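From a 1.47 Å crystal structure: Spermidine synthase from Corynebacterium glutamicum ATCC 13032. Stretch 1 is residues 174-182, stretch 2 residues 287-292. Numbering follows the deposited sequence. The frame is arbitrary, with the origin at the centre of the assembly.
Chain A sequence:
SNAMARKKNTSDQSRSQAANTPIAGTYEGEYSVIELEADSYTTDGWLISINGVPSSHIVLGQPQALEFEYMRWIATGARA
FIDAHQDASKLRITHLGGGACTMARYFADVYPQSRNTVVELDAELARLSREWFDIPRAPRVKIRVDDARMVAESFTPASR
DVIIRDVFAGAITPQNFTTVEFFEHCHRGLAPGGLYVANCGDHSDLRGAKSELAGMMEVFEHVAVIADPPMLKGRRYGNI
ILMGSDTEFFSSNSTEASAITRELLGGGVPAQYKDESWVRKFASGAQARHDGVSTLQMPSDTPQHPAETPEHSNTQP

Stretch 1, residues 174-182: PQNFTTVEF
Stretch 2 (287-292) QARHDG

Residues 174-182 pass from a short 3-10 segment (Gln175 to Phe177) through Thr178 and Thr179 into a helix beginning at Val180; residues 287-292 are extended, with phi/psi near -99/149 at Arg289, -126/154 at His290 and -53/140 at Asp291. The CA atoms of Thr179 and His290 lie 4.7 Å apart.

Two backbone links join the stretches, one direct and one through water. Val180 N, at the first turn of the helix and so without an intrahelical acceptor, donates to Arg289 O at 2.9 Å, nearly straight at 165°. Two residues earlier, at Thr178, water 2 donates to Thr178 O (2.8 Å) and accepts from Arg289 N (2.9 Å), so both backbone polar atoms of Arg289 are engaged.

Side chains of the first stretch then bond to both backbone and side chains of the second. Glu181 (chi1 m, chi2 p) serves as a double acceptor: OE1 receives Asp291 N at 2.8 Å, and OE2 receives His290 ND1, also at 2.8 Å and 174°, in the plane of the ring. Gln175 (chi1 t, chi2 -93°) reaches across with its amide, NE2 donating to His290 O at 2.9 Å, while water 1 donates to both its OE1 (2.5 Å) and Asp291 OD1 (3.0 Å).

The threonines suit their places because a hydroxyl both donates and accepts. Thr179 (chi1 p) caps the helix, its OG1 accepting from Phe182 N at 3.2 Å while donating to Asp291 OD1 at 2.8 Å. Thr178 OG1 (chi1 p) donates to Gln175 O at 2.8 Å and accepts from Arg289 NH1 at 3.1 Å; Arg289, with chi1 m and chi2 to chi4 near 180°, is stretched out to reach it.

Carboxylates crowd here: Glu181 OE1 and Asp291 OD1 are 3.7 Å apart, each occupied by donors.

Apolar packing centres on Val180 (chi1 t), whose CG2 lies 3.7 Å from Ala288 CB and over the face of the His290 ring (chi1 m, chi2 -92°), a CH-pi contact, CG2 of Val180 lying 4.1 Å from the centroid of the His290 ring and 28° off its normal; a branched aliphatic side chain suits the place because one methyl meets both the ring face and the Ala288 methyl.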

# COMPACT_ATOMS: atom_id res chain seq x y z
N PRO A 174 6.07 -2.37 -11.31
CA PRO A 174 7.38 -2.78 -11.88
C PRO A 174 7.88 -4.08 -11.32
O PRO A 174 7.68 -4.39 -10.12
CB PRO A 174 8.33 -1.66 -11.50
CG PRO A 174 7.44 -0.47 -11.28
CD PRO A 174 6.15 -1.00 -10.76
N GLN A 175 8.55 -4.85 -12.17
CA GLN A 175 8.89 -6.22 -11.85
C GLN A 175 9.75 -6.31 -10.60
O GLN A 175 9.57 -7.26 -9.79
CB GLN A 175 9.59 -6.85 -13.07
CG GLN A 175 9.67 -8.36 -12.99
CD GLN A 175 10.96 -8.82 -12.38
OE1 GLN A 175 11.75 -7.99 -11.93
NE2 GLN A 175 11.18 -10.14 -12.34
N ASN A 176 10.62 -5.33 -10.38
CA ASN A 176 11.52 -5.38 -9.23
C ASN A 176 10.89 -5.18 -7.86
O ASN A 176 11.54 -5.35 -6.85
CB ASN A 176 12.79 -4.54 -9.41
CG ASN A 176 12.53 -3.09 -9.52
OD1 ASN A 176 11.40 -2.63 -9.60
ND2 ASN A 176 13.63 -2.32 -9.60
N PHE A 177 9.59 -4.88 -7.86
CA PHE A 177 8.81 -4.84 -6.63
C PHE A 177 7.99 -6.10 -6.43
O PHE A 177 7.18 -6.16 -5.51
CB PHE A 177 7.87 -3.63 -6.66
CG PHE A 177 8.59 -2.34 -6.50
CD1 PHE A 177 9.12 -1.97 -5.28
CD2 PHE A 177 8.76 -1.49 -7.60
CE1 PHE A 177 9.80 -0.74 -5.15
CE2 PHE A 177 9.44 -0.27 -7.46
CZ PHE A 177 9.95 0.10 -6.24
N THR A 178 8.20 -7.12 -7.27
CA THR A 178 7.35 -8.31 -7.22
C THR A 178 8.09 -9.63 -7.03
O THR A 178 7.48 -10.70 -7.13
CB THR A 178 6.46 -8.43 -8.49
OG1 THR A 178 7.28 -8.81 -9.59
CG2 THR A 178 5.77 -7.10 -8.77
N THR A 179 9.39 -9.54 -6.78
CA THR A 179 10.23 -10.73 -6.79
C THR A 179 10.50 -11.24 -5.39
O THR A 179 10.41 -10.51 -4.37
CB THR A 179 11.60 -10.44 -7.42
OG1 THR A 179 12.24 -9.40 -6.65
CG2 THR A 179 11.45 -10.00 -8.84
N VAL A 180 10.91 -12.50 -5.34
CA VAL A 180 11.32 -13.14 -4.09
C VAL A 180 12.42 -12.31 -3.41
O VAL A 180 12.39 -12.10 -2.20
CB VAL A 180 11.79 -14.56 -4.37
CG1 VAL A 180 12.56 -15.14 -3.14
CG2 VAL A 180 10.58 -15.46 -4.79
N GLU A 181 13.35 -11.79 -4.20
CA GLU A 181 14.44 -11.01 -3.61
C GLU A 181 13.91 -9.74 -2.94
O GLU A 181 14.35 -9.40 -1.83
CB GLU A 181 15.49 -10.64 -4.69
CG GLU A 181 16.32 -11.85 -5.19
CD GLU A 181 15.58 -12.70 -6.20
OE1 GLU A 181 14.53 -12.27 -6.75
OE2 GLU A 181 16.07 -13.84 -6.44
N PHE A 182 12.95 -9.07 -3.57
CA PHE A 182 12.33 -7.91 -2.94
C PHE A 182 11.63 -8.29 -1.64
O PHE A 182 11.85 -7.63 -0.63
CB PHE A 182 11.34 -7.24 -3.90
CG PHE A 182 10.52 -6.16 -3.25
CD1 PHE A 182 11.10 -4.95 -2.87
CD2 PHE A 182 9.16 -6.35 -3.02
CE1 PHE A 182 10.31 -3.95 -2.26
CE2 PHE A 182 8.39 -5.36 -2.44
CZ PHE A 182 8.95 -4.18 -2.05
N GLN A 287 3.97 -19.35 -10.52
CA GLN A 287 5.42 -19.34 -10.34
C GLN A 287 5.87 -18.02 -9.75
O GLN A 287 5.49 -16.95 -10.25
CB GLN A 287 6.10 -19.56 -11.68
CG GLN A 287 5.69 -20.90 -12.36
CD GLN A 287 5.86 -22.11 -11.46
OE1 GLN A 287 6.99 -22.49 -11.14
NE2 GLN A 287 4.75 -22.73 -11.06
N ALA A 288 6.68 -18.11 -8.70
CA ALA A 288 7.30 -16.92 -8.13
C ALA A 288 8.21 -16.27 -9.14
O ALA A 288 8.80 -16.94 -10.01
CB ALA A 288 8.08 -17.27 -6.87
N ARG A 289 8.34 -14.96 -9.00
CA ARG A 289 9.28 -14.18 -9.84
C ARG A 289 10.58 -13.91 -9.11
O ARG A 289 10.60 -13.78 -7.87
CB ARG A 289 8.69 -12.84 -10.23
CG ARG A 289 7.37 -12.96 -10.99
CD ARG A 289 6.82 -11.59 -11.24
NE ARG A 289 5.63 -11.61 -12.08
CZ ARG A 289 4.89 -10.54 -12.33
NH1 ARG A 289 5.22 -9.35 -11.81
NH2 ARG A 289 3.82 -10.65 -13.12
N HIS A 290 11.65 -13.82 -9.89
CA HIS A 290 12.98 -13.48 -9.38
C HIS A 290 13.54 -12.30 -10.14
O HIS A 290 13.16 -12.05 -11.30
CB HIS A 290 13.91 -14.69 -9.48
CG HIS A 290 13.61 -15.72 -8.45
ND1 HIS A 290 14.23 -15.74 -7.22
CD2 HIS A 290 12.69 -16.72 -8.43
CE1 HIS A 290 13.75 -16.75 -6.51
NE2 HIS A 290 12.80 -17.34 -7.21
N ASP A 291 14.44 -11.56 -9.49
CA ASP A 291 15.15 -10.47 -10.16
C ASP A 291 15.79 -11.01 -11.43
O ASP A 291 16.32 -12.12 -11.45
CB ASP A 291 16.27 -9.94 -9.27
CG ASP A 291 15.76 -9.13 -8.07
OD1 ASP A 291 14.57 -8.76 -8.02
OD2 ASP A 291 16.59 -8.86 -7.22
N GLY A 292 15.72 -10.19 -12.47
CA GLY A 292 16.41 -10.48 -13.71
C GLY A 292 17.93 -10.45 -13.57
O GLY A 292 18.49 -9.84 -12.64
O HOH W 1 13.82 -7.35 -10.59
O HOH W 2 7.04 -13.48 -6.90
O HOH W 3 17.89 -13.30 -8.70